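Local coordinates for protein multicopper oxidase type 1 (Nitrosomonas europaea, PDB 3G5W) that binds copper at a mononuclear site and in oxygen-bridged copper clusters, and probably acts as a laccase-like multicopper oxidase built of two domains, at residues T12-V17 and G29-P34; P179-K184 and K289-D294; V187-L192 and I211-G216; V228-G231 and R235-V238. All coordinates share one frame; numbering follows the deposited sequence.

Contact 1: T12-V17 and G29-P34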
loop_
_atom_site.group_PDB
_atom_site.type_symbol
_atom_site.label_atom_id
_atom_site.label_comp_id
_atom_site.label_asym_id
_atom_site.label_seq_id
_atom_site.Cartn_x
_atom_site.Cartn_y
_atom_site.Cartn_z
ATOM N N THR A 12 18.788 -16.452 -20.248
ATOM C CA THR A 12 19.758 -15.363 -20.148
ATOM C C THR A 12 20.243 -15.157 -18.714
ATOM O O THR A 12 19.447 -15.148 -17.780
ATOM C CB THR A 12 19.128 -14.047 -20.674
ATOM O OG1 THR A 12 18.705 -14.229 -22.033
ATOM C CG2 THR A 12 20.110 -12.890 -20.612
ATOM N N ARG A 13 21.551 -14.989 -18.552
ATOM C CA ARG A 13 22.133 -14.685 -17.247
ATOM C C ARG A 13 22.309 -13.175 -17.100
ATOM O O ARG A 13 22.895 -12.531 -17.963
ATOM C CB ARG A 13 23.475 -15.404 -17.075
ATOM C CG ARG A 13 24.136 -15.193 -15.722
ATOM C CD ARG A 13 25.225 -16.239 -15.435
ATOM N NE ARG A 13 24.834 -17.611 -15.796
ATOM C CZ ARG A 13 23.957 -18.368 -15.131
ATOM N NH1 ARG A 13 23.328 -17.905 -14.058
ATOM N NH2 ARG A 13 23.694 -19.598 -15.557
ATOM N N ILE A 14 21.774 -12.620 -16.016
ATOM C CA ILE A 14 22.003 -11.211 -15.664
ATOM C C ILE A 14 22.635 -11.133 -14.276
ATOM O O ILE A 14 22.602 -12.104 -13.521
ATOM C CB ILE A 14 20.702 -10.344 -15.727
ATOM C CG1 ILE A 14 19.691 -10.747 -14.639
ATOM C CG2 ILE A 14 20.079 -10.375 -17.137
ATOM C CD1 ILE A 14 18.531 -9.744 -14.454
ATOM N N VAL A 15 23.226 -9.985 -13.964
ATOM C CA VAL A 15 23.835 -9.741 -12.661
ATOM C C VAL A 15 23.160 -8.524 -12.027
ATOM O O VAL A 15 23.177 -7.431 -12.597
ATOM C CB VAL A 15 25.367 -9.503 -12.781
ATOM C CG1 VAL A 15 25.963 -9.144 -11.425
ATOM C CG2 VAL A 15 26.065 -10.736 -13.368
ATOM N N LEU A 16 22.554 -8.720 -10.861
ATOM C CA LEU A 16 21.836 -7.637 -10.185
ATOM C C LEU A 16 22.810 -6.635 -9.560
ATOM O O LEU A 16 22.736 -5.432 -9.822
ATOM C CB LEU A 16 20.874 -8.199 -9.129
ATOM C CG LEU A 16 19.842 -9.256 -9.548
ATOM C CD1 LEU A 16 18.917 -9.577 -8.374
ATOM C CD2 LEU A 16 19.025 -8.817 -10.770
ATOM N N VAL A 17 23.713 -7.153 -8.733
ATOM C CA VAL A 17 24.771 -6.384 -8.076
ATOM C C VAL A 17 25.885 -7.348 -7.738
ATOM O O VAL A 17 25.630 -8.533 -7.541
ATOM C CB VAL A 17 24.382 -5.812 -6.690
ATOM C CG1 VAL A 17 24.580 -4.304 -6.622
ATOM C CG2 VAL A 17 23.029 -6.316 -6.201
ATOM N N GLY A 29 17.030 -11.283 -25.105
ATOM C CA GLY A 29 18.190 -11.501 -24.244
ATOM C C GLY A 29 18.590 -10.336 -23.345
ATOM O O GLY A 29 19.741 -10.256 -22.922
ATOM N N GLN A 30 17.640 -9.446 -23.041
ATOM C CA GLN A 30 17.896 -8.297 -22.173
ATOM C C GLN A 30 16.828 -8.119 -21.099
ATOM O O GLN A 30 15.669 -8.488 -21.305
ATOM C CB GLN A 30 18.035 -7.001 -22.986
ATOM C CG GLN A 30 16.778 -6.548 -23.700
ATOM C CD GLN A 30 16.931 -5.166 -24.289
ATOM O OE1 GLN A 30 16.575 -4.165 -23.661
ATOM N NE2 GLN A 30 17.486 -5.099 -25.484
ATOM N N VAL A 31 17.236 -7.558 -19.957
ATOM C CA VAL A 31 16.323 -7.256 -18.834
ATOM C C VAL A 31 16.683 -5.868 -18.269
ATOM O O VAL A 31 17.817 -5.660 -17.842
ATOM C CB VAL A 31 16.390 -8.323 -17.705
ATOM C CG1 VAL A 31 15.322 -8.045 -16.633
ATOM C CG2 VAL A 31 16.195 -9.735 -18.255
ATOM N N PRO A 32 15.740 -4.905 -18.296
ATOM C CA PRO A 32 14.385 -4.945 -18.863
ATOM C C PRO A 32 14.387 -5.250 -20.355
ATOM O O PRO A 32 15.412 -5.082 -21.026
ATOM C CB PRO A 32 13.852 -3.522 -18.630
ATOM C CG PRO A 32 15.033 -2.690 -18.296
ATOM C CD PRO A 32 16.023 -3.606 -17.657
ATOM N N ALA A 33 13.244 -5.700 -20.853
ATOM C CA ALA A 33 13.052 -5.996 -22.261
ATOM C C ALA A 33 13.164 -4.714 -23.096
ATOM O O ALA A 33 13.190 -3.612 -22.538
ATOM C CB ALA A 33 11.702 -6.652 -22.465
ATOM N N PRO A 34 13.259 -4.853 -24.434
ATOM C CA PRO A 34 13.350 -3.694 -25.332
ATOM C C PRO A 34 12.256 -2.638 -25.139
ATOM O O PRO A 34 11.084 -2.971 -24.929
ATOM C CB PRO A 34 13.256 -4.332 -26.724
ATOM C CG PRO A 34 13.868 -5.703 -26.519
ATOM C CD PRO A 34 13.332 -6.125 -25.180
#

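Contact 2: P179-K184 and K289-D294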
loop_
_atom_site.group_PDB
_atom_site.type_symbol
_atom_site.label_atom_id
_atom_site.label_comp_id
_atom_site.label_asym_id
_atom_site.label_seq_id
_atom_site.Cartn_x
_atom_site.Cartn_y
_atom_site.Cartn_z
ATOM N N PRO A 179 23.405 7.428 -11.826
ATOM C CA PRO A 179 22.863 8.721 -11.411
ATOM C C PRO A 179 22.000 9.326 -12.514
ATOM O O PRO A 179 22.233 9.070 -13.701
ATOM C CB PRO A 179 24.113 9.570 -11.184
ATOM C CG PRO A 179 25.171 8.945 -12.078
ATOM C CD PRO A 179 24.874 7.472 -12.019
ATOM N N ILE A 180 20.993 10.088 -12.115
ATOM C CA ILE A 180 20.186 10.872 -13.043
ATOM C C ILE A 180 20.864 12.229 -13.123
ATOM O O ILE A 180 20.951 12.925 -12.126
ATOM C CB ILE A 180 18.726 10.958 -12.540
ATOM C CG1 ILE A 180 18.071 9.571 -12.662
ATOM C CG2 ILE A 180 17.917 12.050 -13.294
ATOM C CD1 ILE A 180 16.770 9.390 -11.873
ATOM N N ARG A 181 21.397 12.577 -14.295
ATOM C CA ARG A 181 22.216 13.788 -14.423
ATOM C C ARG A 181 21.437 14.917 -15.068
ATOM O O ARG A 181 20.884 14.757 -16.158
ATOM C CB ARG A 181 23.513 13.513 -15.196
ATOM C CG ARG A 181 24.467 12.607 -14.452
ATOM C CD ARG A 181 25.760 12.384 -15.199
ATOM N NE ARG A 181 26.769 11.801 -14.313
ATOM C CZ ARG A 181 27.999 11.463 -14.687
ATOM N NH1 ARG A 181 28.386 11.637 -15.947
ATOM N NH2 ARG A 181 28.840 10.943 -13.800
ATOM N N VAL A 182 21.404 16.057 -14.386
ATOM C CA VAL A 182 20.576 17.193 -14.794
ATOM C C VAL A 182 21.328 18.513 -14.665
ATOM O O VAL A 182 22.446 18.555 -14.144
ATOM C CB VAL A 182 19.282 17.299 -13.938
ATOM C CG1 VAL A 182 18.377 16.079 -14.143
ATOM C CG2 VAL A 182 19.621 17.493 -12.456
ATOM N N LYS A 183 20.702 19.587 -15.143
ATOM C CA LYS A 183 21.160 20.942 -14.845
ATOM C C LYS A 183 19.974 21.793 -14.415
ATOM O O LYS A 183 18.825 21.431 -14.657
ATOM C CB LYS A 183 21.879 21.569 -16.045
ATOM C CG LYS A 183 20.976 21.995 -17.187
ATOM C CD LYS A 183 21.791 22.334 -18.430
ATOM C CE LYS A 183 20.882 22.759 -19.578
ATOM N NZ LYS A 183 19.977 21.655 -20.057
ATOM N N LYS A 184 20.253 22.928 -13.784
ATOM C CA LYS A 184 19.200 23.828 -13.330
ATOM C C LYS A 184 18.319 24.258 -14.503
ATOM O O LYS A 184 18.823 24.574 -15.586
ATOM C CB LYS A 184 19.807 25.041 -12.621
ATOM C CG LYS A 184 18.840 25.793 -11.732
ATOM C CD LYS A 184 19.558 26.921 -11.008
ATOM C CE LYS A 184 18.592 28.003 -10.545
ATOM N NZ LYS A 184 17.522 27.461 -9.666
ATOM N N LYS A 289 32.512 7.223 -10.350
ATOM C CA LYS A 289 31.622 6.303 -11.052
ATOM C C LYS A 289 31.758 6.420 -12.570
ATOM O O LYS A 289 31.785 7.524 -13.119
ATOM C CB LYS A 289 30.171 6.556 -10.632
ATOM C CG LYS A 289 29.308 5.299 -10.535
ATOM C CD LYS A 289 28.325 5.201 -11.666
ATOM C CE LYS A 289 27.083 4.420 -11.248
ATOM N NZ LYS A 289 27.319 2.974 -10.968
ATOM N N LYS A 290 31.846 5.264 -13.225
ATOM C CA LYS A 290 31.805 5.160 -14.680
ATOM C C LYS A 290 30.350 5.302 -15.124
ATOM O O LYS A 290 29.554 4.384 -14.927
ATOM C CB LYS A 290 32.326 3.786 -15.121
ATOM C CG LYS A 290 33.846 3.615 -15.137
ATOM C CD LYS A 290 34.450 4.155 -16.445
ATOM C CE LYS A 290 33.924 3.423 -17.686
ATOM N NZ LYS A 290 33.665 4.390 -18.799
ATOM N N PHE A 291 30.004 6.446 -15.710
ATOM C CA PHE A 291 28.624 6.707 -16.114
ATOM C C PHE A 291 28.193 5.853 -17.304
ATOM O O PHE A 291 28.929 5.720 -18.292
ATOM C CB PHE A 291 28.411 8.189 -16.424
ATOM C CG PHE A 291 26.985 8.539 -16.756
ATOM C CD1 PHE A 291 26.632 8.919 -18.045
ATOM C CD2 PHE A 291 25.989 8.474 -15.776
ATOM C CE1 PHE A 291 25.316 9.242 -18.360
ATOM C CE2 PHE A 291 24.671 8.799 -16.079
ATOM C CZ PHE A 291 24.334 9.181 -17.374
ATOM N N VAL A 292 27.002 5.266 -17.199
ATOM C CA VAL A 292 26.424 4.518 -18.314
ATOM C C VAL A 292 25.167 5.235 -18.830
ATOM O O VAL A 292 24.142 5.261 -18.135
ATOM C CB VAL A 292 26.110 3.048 -17.931
ATOM C CG1 VAL A 292 25.487 2.304 -19.107
ATOM C CG2 VAL A 292 27.374 2.325 -17.448
ATOM N N PRO A 293 25.246 5.850 -20.032
ATOM C CA PRO A 293 24.048 6.465 -20.620
ATOM C C PRO A 293 22.999 5.425 -21.014
ATOM O O PRO A 293 23.341 4.264 -21.271
ATOM C CB PRO A 293 24.587 7.167 -21.875
ATOM C CG PRO A 293 26.061 7.304 -21.642
ATOM C CD PRO A 293 26.429 6.059 -20.890
ATOM N N ASP A 294 21.734 5.853 -21.026
ATOM C CA ASP A 294 20.579 5.036 -21.428
ATOM C C ASP A 294 20.149 3.937 -20.434
ATOM O O ASP A 294 19.384 3.038 -20.803
ATOM C CB ASP A 294 20.792 4.437 -22.829
ATOM C CG ASP A 294 19.513 4.406 -23.658
ATOM O OD1 ASP A 294 18.574 5.169 -23.353
ATOM O OD2 ASP A 294 19.460 3.628 -24.632
HETATM O O HOH W 1 31.421 10.227 -14.082
#

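Contact 3: V187-L192 and I211-G216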
loop_
_atom_site.group_PDB
_atom_site.type_symbol
_atom_site.label_atom_id
_atom_site.label_comp_id
_atom_site.label_asym_id
_atom_site.label_seq_id
_atom_site.Cartn_x
_atom_site.Cartn_y
_atom_site.Cartn_z
ATOM N N VAL A 187 13.383 19.846 -16.467
ATOM C CA VAL A 187 12.153 19.310 -15.904
ATOM C C VAL A 187 12.156 17.843 -16.275
ATOM O O VAL A 187 12.151 17.501 -17.459
ATOM C CB VAL A 187 10.900 20.000 -16.488
ATOM C CG1 VAL A 187 9.614 19.290 -16.021
ATOM C CG2 VAL A 187 10.877 21.478 -16.108
ATOM N N ILE A 188 12.207 16.973 -15.276
ATOM C CA ILE A 188 12.280 15.539 -15.566
ATOM C C ILE A 188 10.966 14.822 -15.280
ATOM O O ILE A 188 10.202 15.207 -14.394
ATOM C CB ILE A 188 13.496 14.827 -14.891
ATOM C CG1 ILE A 188 13.323 14.722 -13.370
ATOM C CG2 ILE A 188 14.815 15.528 -15.270
ATOM C CD1 ILE A 188 14.496 14.048 -12.647
ATOM N N ARG A 189 10.719 13.786 -16.067
ATOM C CA ARG A 189 9.563 12.935 -15.908
ATOM C C ARG A 189 10.093 11.557 -15.547
ATOM O O ARG A 189 10.801 10.944 -16.340
ATOM C CB ARG A 189 8.793 12.897 -17.220
ATOM C CG ARG A 189 7.525 12.063 -17.218
ATOM C CD ARG A 189 6.835 12.192 -18.577
ATOM N NE ARG A 189 5.575 11.456 -18.618
ATOM C CZ ARG A 189 4.575 11.716 -19.459
ATOM N NH1 ARG A 189 3.464 10.991 -19.412
ATOM N NH2 ARG A 189 4.674 12.708 -20.340
ATOM N N LEU A 190 9.792 11.102 -14.333
ATOM C CA LEU A 190 10.121 9.747 -13.918
ATOM C C LEU A 190 8.911 8.842 -14.098
ATOM O O LEU A 190 7.877 9.016 -13.441
ATOM C CB LEU A 190 10.592 9.705 -12.462
ATOM C CG LEU A 190 11.656 10.695 -11.979
ATOM C CD1 LEU A 190 11.880 10.511 -10.475
ATOM C CD2 LEU A 190 12.962 10.553 -12.753
ATOM N N ARG A 191 9.042 7.874 -14.995
ATOM C CA ARG A 191 7.964 6.928 -15.250
ATOM C C ARG A 191 8.205 5.688 -14.382
ATOM O O ARG A 191 9.030 4.833 -14.716
ATOM C CB ARG A 191 7.897 6.591 -16.743
ATOM C CG ARG A 191 7.713 7.822 -17.655
ATOM C CD ARG A 191 7.706 7.421 -19.129
ATOM N NE ARG A 191 7.526 8.561 -20.037
ATOM C CZ ARG A 191 6.424 8.807 -20.739
ATOM N NH1 ARG A 191 5.361 8.012 -20.644
ATOM N NH2 ARG A 191 6.384 9.860 -21.553
ATOM N N LEU A 192 7.513 5.626 -13.243
ATOM C CA LEU A 192 7.706 4.546 -12.279
ATOM C C LEU A 192 6.768 3.402 -12.620
ATOM O O LEU A 192 5.568 3.610 -12.784
ATOM C CB LEU A 192 7.427 5.034 -10.845
ATOM C CG LEU A 192 8.115 6.312 -10.339
ATOM C CD1 LEU A 192 7.680 6.616 -8.906
ATOM C CD2 LEU A 192 9.636 6.215 -10.444
ATOM N N ILE A 211 2.933 14.219 -8.741
ATOM C CA ILE A 211 2.370 12.953 -9.217
ATOM C C ILE A 211 1.304 13.314 -10.244
ATOM O O ILE A 211 0.202 13.732 -9.881
ATOM C CB ILE A 211 1.789 12.114 -8.047
ATOM C CG1 ILE A 211 2.863 11.912 -6.967
ATOM C CG2 ILE A 211 1.258 10.771 -8.560
ATOM C CD1 ILE A 211 2.350 11.489 -5.610
ATOM N N ALA A 212 1.647 13.175 -11.523
ATOM C CA ALA A 212 0.839 13.750 -12.606
ATOM C C ALA A 212 0.004 12.758 -13.425
ATOM O O ALA A 212 -0.993 13.151 -14.049
ATOM C CB ALA A 212 1.723 14.586 -13.529
ATOM N N PHE A 213 0.429 11.495 -13.452
ATOM C CA PHE A 213 -0.287 10.445 -14.185
ATOM C C PHE A 213 -0.338 9.162 -13.361
ATOM O O PHE A 213 0.629 8.827 -12.670
ATOM C CB PHE A 213 0.393 10.137 -15.534
ATOM C CG PHE A 213 0.402 11.291 -16.509
ATOM C CD1 PHE A 213 -0.485 11.321 -17.576
ATOM C CD2 PHE A 213 1.329 12.329 -16.379
ATOM C CE1 PHE A 213 -0.478 12.374 -18.485
ATOM C CE2 PHE A 213 1.345 13.387 -17.283
ATOM C CZ PHE A 213 0.438 13.410 -18.336
ATOM N N LYS A 214 -1.472 8.464 -13.432
ATOM C CA LYS A 214 -1.604 7.115 -12.877
ATOM C C LYS A 214 -2.072 6.191 -13.979
ATOM O O LYS A 214 -3.023 6.513 -14.692
ATOM C CB LYS A 214 -2.595 7.053 -11.702
ATOM C CG LYS A 214 -2.911 5.602 -11.260
ATOM C CD LYS A 214 -3.927 5.505 -10.130
ATOM C CE LYS A 214 -4.467 4.060 -9.990
ATOM N NZ LYS A 214 -3.398 3.001 -10.083
ATOM N N ASP A 215 -1.397 5.049 -14.115
ATOM C CA ASP A 215 -1.719 4.029 -15.127
ATOM C C ASP A 215 -1.897 4.630 -16.524
ATOM O O ASP A 215 -2.754 4.198 -17.293
ATOM C CB ASP A 215 -2.974 3.235 -14.728
ATOM C CG ASP A 215 -2.847 2.549 -13.368
ATOM O OD1 ASP A 215 -3.876 2.037 -12.878
ATOM O OD2 ASP A 215 -1.737 2.523 -12.786
ATOM N N GLY A 216 -1.094 5.643 -16.834
ATOM C CA GLY A 216 -1.136 6.276 -18.144
ATOM C C GLY A 216 -2.038 7.496 -18.211
ATOM O O GLY A 216 -1.812 8.373 -19.041
#

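Contact 4: V228-G231 and R235-V238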
loop_
_atom_site.group_PDB
_atom_site.type_symbol
_atom_site.label_atom_id
_atom_site.label_comp_id
_atom_site.label_asym_id
_atom_site.label_seq_id
_atom_site.Cartn_x
_atom_site.Cartn_y
_atom_site.Cartn_z
ATOM N N VAL A 228 6.049 8.649 -3.143
ATOM C CA VAL A 228 5.029 8.056 -3.997
ATOM C C VAL A 228 4.875 6.573 -3.667
ATOM O O VAL A 228 5.774 5.775 -3.942
ATOM C CB VAL A 228 5.396 8.197 -5.504
ATOM C CG1 VAL A 228 4.276 7.637 -6.385
ATOM C CG2 VAL A 228 5.710 9.671 -5.867
ATOM N N LEU A 229 3.732 6.209 -3.090
ATOM C CA LEU A 229 3.445 4.810 -2.792
ATOM C C LEU A 229 2.915 4.133 -4.054
ATOM O O LEU A 229 1.856 4.518 -4.580
ATOM C CB LEU A 229 2.444 4.701 -1.633
ATOM C CG LEU A 229 2.392 3.369 -0.876
ATOM C CD1 LEU A 229 3.687 3.139 -0.108
ATOM C CD2 LEU A 229 1.184 3.340 0.079
ATOM N N ILE A 230 3.667 3.153 -4.559
ATOM C CA ILE A 230 3.341 2.486 -5.823
ATOM C C ILE A 230 3.279 0.956 -5.663
ATOM O O ILE A 230 4.215 0.329 -5.164
ATOM C CB ILE A 230 4.284 2.933 -6.995
ATOM C CG1 ILE A 230 3.867 2.270 -8.315
ATOM C CG2 ILE A 230 5.763 2.692 -6.664
ATOM C CD1 ILE A 230 4.650 2.722 -9.528
ATOM N N GLY A 231 2.151 0.378 -6.065
ATOM C CA GLY A 231 1.891 -1.048 -5.882
ATOM C C GLY A 231 2.055 -1.831 -7.167
ATOM O O GLY A 231 2.129 -1.241 -8.241
ATOM N N ARG A 235 1.390 2.243 -12.526
ATOM C CA ARG A 235 2.421 3.144 -13.006
ATOM C C ARG A 235 2.083 4.542 -12.540
ATOM O O ARG A 235 0.913 4.936 -12.548
ATOM C CB ARG A 235 2.527 3.134 -14.533
ATOM C CG ARG A 235 3.120 1.855 -15.134
ATOM C CD ARG A 235 2.058 0.788 -15.327
ATOM N NE ARG A 235 1.097 1.165 -16.356
ATOM C CZ ARG A 235 -0.191 0.850 -16.339
ATOM N NH1 ARG A 235 -0.702 0.151 -15.328
ATOM N NH2 ARG A 235 -0.978 1.254 -17.332
ATOM N N TYR A 236 3.113 5.279 -12.133
ATOM C CA TYR A 236 2.989 6.692 -11.826
ATOM C C TYR A 236 4.045 7.482 -12.581
ATOM O O TYR A 236 5.221 7.120 -12.560
ATOM C CB TYR A 236 3.134 6.927 -10.321
ATOM C CG TYR A 236 1.918 6.488 -9.536
ATOM C CD1 TYR A 236 0.801 7.313 -9.434
ATOM C CD2 TYR A 236 1.877 5.244 -8.908
ATOM C CE1 TYR A 236 -0.328 6.919 -8.720
ATOM C CE2 TYR A 236 0.749 4.837 -8.187
ATOM C CZ TYR A 236 -0.346 5.682 -8.096
ATOM O OH TYR A 236 -1.471 5.295 -7.393
ATOM N N ASP A 237 3.619 8.550 -13.258
ATOM C CA ASP A 237 4.557 9.513 -13.832
ATOM C C ASP A 237 4.722 10.674 -12.867
ATOM O O ASP A 237 3.752 11.362 -12.524
ATOM C CB ASP A 237 4.089 10.026 -15.203
ATOM C CG ASP A 237 4.030 8.925 -16.262
ATOM O OD1 ASP A 237 4.272 9.228 -17.445
ATOM O OD2 ASP A 237 3.723 7.759 -15.926
ATOM N N VAL A 238 5.958 10.883 -12.437
ATOM C CA VAL A 238 6.280 11.937 -11.489
ATOM C C VAL A 238 7.105 12.991 -12.206
ATOM O O VAL A 238 8.159 12.681 -12.773
ATOM C CB VAL A 238 7.055 11.390 -10.270
ATOM C CG1 VAL A 238 7.330 12.503 -9.258
ATOM C CG2 VAL A 238 6.276 10.255 -9.604
HETATM O O HOH W 2 -0.667 3.484 -5.141
#

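Contact 1: T12-V17 and G29-P34
Thr12 and Ile14 both owe their touch on the loop 29-34 to their first torsions. In Thr12, chi1 of -58° leaves CG2 anti to the backbone N and brings the methyl 3.5 Å from Gly29 O, a van der Waals touch, while Thr12 OG1 rests 3.5 Å from Gly29 CA. That hydroxyl is already spent on Glu10 O. Ile14 holds CG1 between its backbone N and carbonyl carbon (chi1 67°), from where CD1 reaches to 4.1 Å from Val31 CB. Its other branch, CG2, meets Val31 CG2 at 4.1 Å, the two side chains crossing at about a right angle. Putting an alanine at Thr12 removes CG2 and OG1 together, which would probably leave Glu10 O without its hydroxyl and open a gap beside the Gly29 carbonyl. The Val31 side chain lies about 7 Å from that of Met117, a ligand of the mononuclear copper. Strand 2-15 pairs antiparallel with strand 20-27, whose Ala26 is touched by both Thr12 and Val31; the loop then leads from 20-27 into strand 35-39 of a second sheet, while Ile14 also packs on Trp146 of strand 137-146.

Contact 2: P179-K184 and K289-D294
Arg181 runs out over one face of the Phe291 ring, starting from a CB whose next atom, CG, stands anti to the carbonyl carbon (chi1 -67°). CG comes within 4.1 Å of Phe291 CE2. CD sits over the face, 4.0 Å from the ring centroid and 16° off its normal, a CH-pi contact. Beyond it the extended chain brings NE to 3.7 Å from Phe291 CD2, and NE also forms a salt bridge with Glu273. The guanidinium then lies flat on the ring, the planes 9° apart, with NH1 reaching 3.5 Å from Phe291 CB. At the tip, NH2 gives a 2.7 Å hydrogen bond to a water lying in the guanidinium plane, and this water donates to Lys289 O at 2.9 Å. A leucine in place of Arg181 would probably leave Glu273 without its charged mate and break the water bridge, with no flat group left to stack on the ring. Pro179 O lies at the ring edge, 3.4 Å from Phe291 CE2, and Pro179 CG touches Phe291 CD2. The chemistry thus divides the arginine's work: its face is spent on the aromatic ring, while NE binds carboxylate and NH2 water, joining strand 180-182 to the loop 289-294.

Contact 3: V187-L192 and I211-G216
Arg189 and Phe213 meet as two flat groups laid one on the other, although their side chains cross at about a right angle. The guanidinium and ring planes differ by 18° and their centres are 4.7 Å apart, a cation-pi stack somewhat off centre. NH1 does the touching: it hovers 3.8 Å above the ring plane, over the middle of the ring. Arg189 reaches this point at full stretch, with CG anti to the backbone N (chi1 -179°) and the chain extended as far as NE. Its opposite face is covered too, since Arg191 NH2 lies 3.3 Å above the guanidinium plane, over its centre, with the two guanidinium groups almost parallel. The Arg189 guanidinium is therefore sandwiched between an aromatic ring and a second arginine. Carboxylates pair with both arginines: Asp237 and Glu132 bind Arg189, and Asp138 binds Arg191. Next to Phe213, Lys214 NZ forms a salt bridge with Asp215 OD1 at 3.0 Å, approaching 42° out of the carboxylate plane. Asp215 OD1 also takes backbone N-H groups of Asp226 and Thr227 of the second subunit. Ala212 and Phe213 both face Asp237 in a classic beta bulge. Two stacked cations, one of them lying on a phenyl face, are probably tolerable because acidic partners surround them, and those carboxylates would be expected to keep both arginines charged.

Contact 4: V228-G231 and R235-V238
Leu229 O and Tyr236 OH share a water: it donates to Leu229 O at 2.8 Å and accepts a hydrogen bond from Tyr236 OH at 3.0 Å, a bridge that ties the end of the tyrosine to the backbone of the facing strand. The same carbonyl oxygen lies 3.8 Å from Tyr236 CE2, approaching the ring obliquely. Ile230 takes the ring edge. Its CG1, in the plane of the ring, is 3.6 Å from Tyr236 CD2, and CD1 also touches that carbon; with CG1 anti to the backbone N (chi1 -177°), the isoleucine stretches out past the tyrosine in the opposite direction. CD1 goes on to the backbone, 4.2 Å from Arg235 CA. Val228 divides its two methyls: CG1 leans on Tyr236 CG at 4.1 Å, while CG2 meets Val238 CG2 at 3.8 Å. Between water bridge and apolar contacts, the Tyr236 ring is held at its hydroxyl, along one edge and near its root. Arg235 turns the other way, where its guanidinium binds Gly233 O, Thr99 O and Asp226 of the second subunit. No hydrogen bond joins the two strands directly: they run antiparallel at 159° with their axes 8.2 Å apart and belong to different sheets. Strand 227-230 is an outer strand paired with 200-204, whereas 235-241 lies between 187-194 and 209-214, and the side chains fill the space between these two layers.

How the contacts relate
Contact 1 comes first along the chain, in the N-terminal copper-oxidase region; contacts 3 and 4 follow in the second such region, both within the long span between the two segments of contact 2. Contacts 3 and 4 are close, their centres about 7 Å apart, and share the sheet in which strand 235-241 lies between 187-194 and 209-214. Contact 2, about 19 Å from contact 3 between centres, joins it through Ile180 and Val182 packing on Ile188, across the layers of the second domain's beta sandwich. Contact 1 lies over 20 Å from the others, centre to centre. Both contacts 3 and 4 touch the second subunit, linking that sandwich's core to the trimer interface.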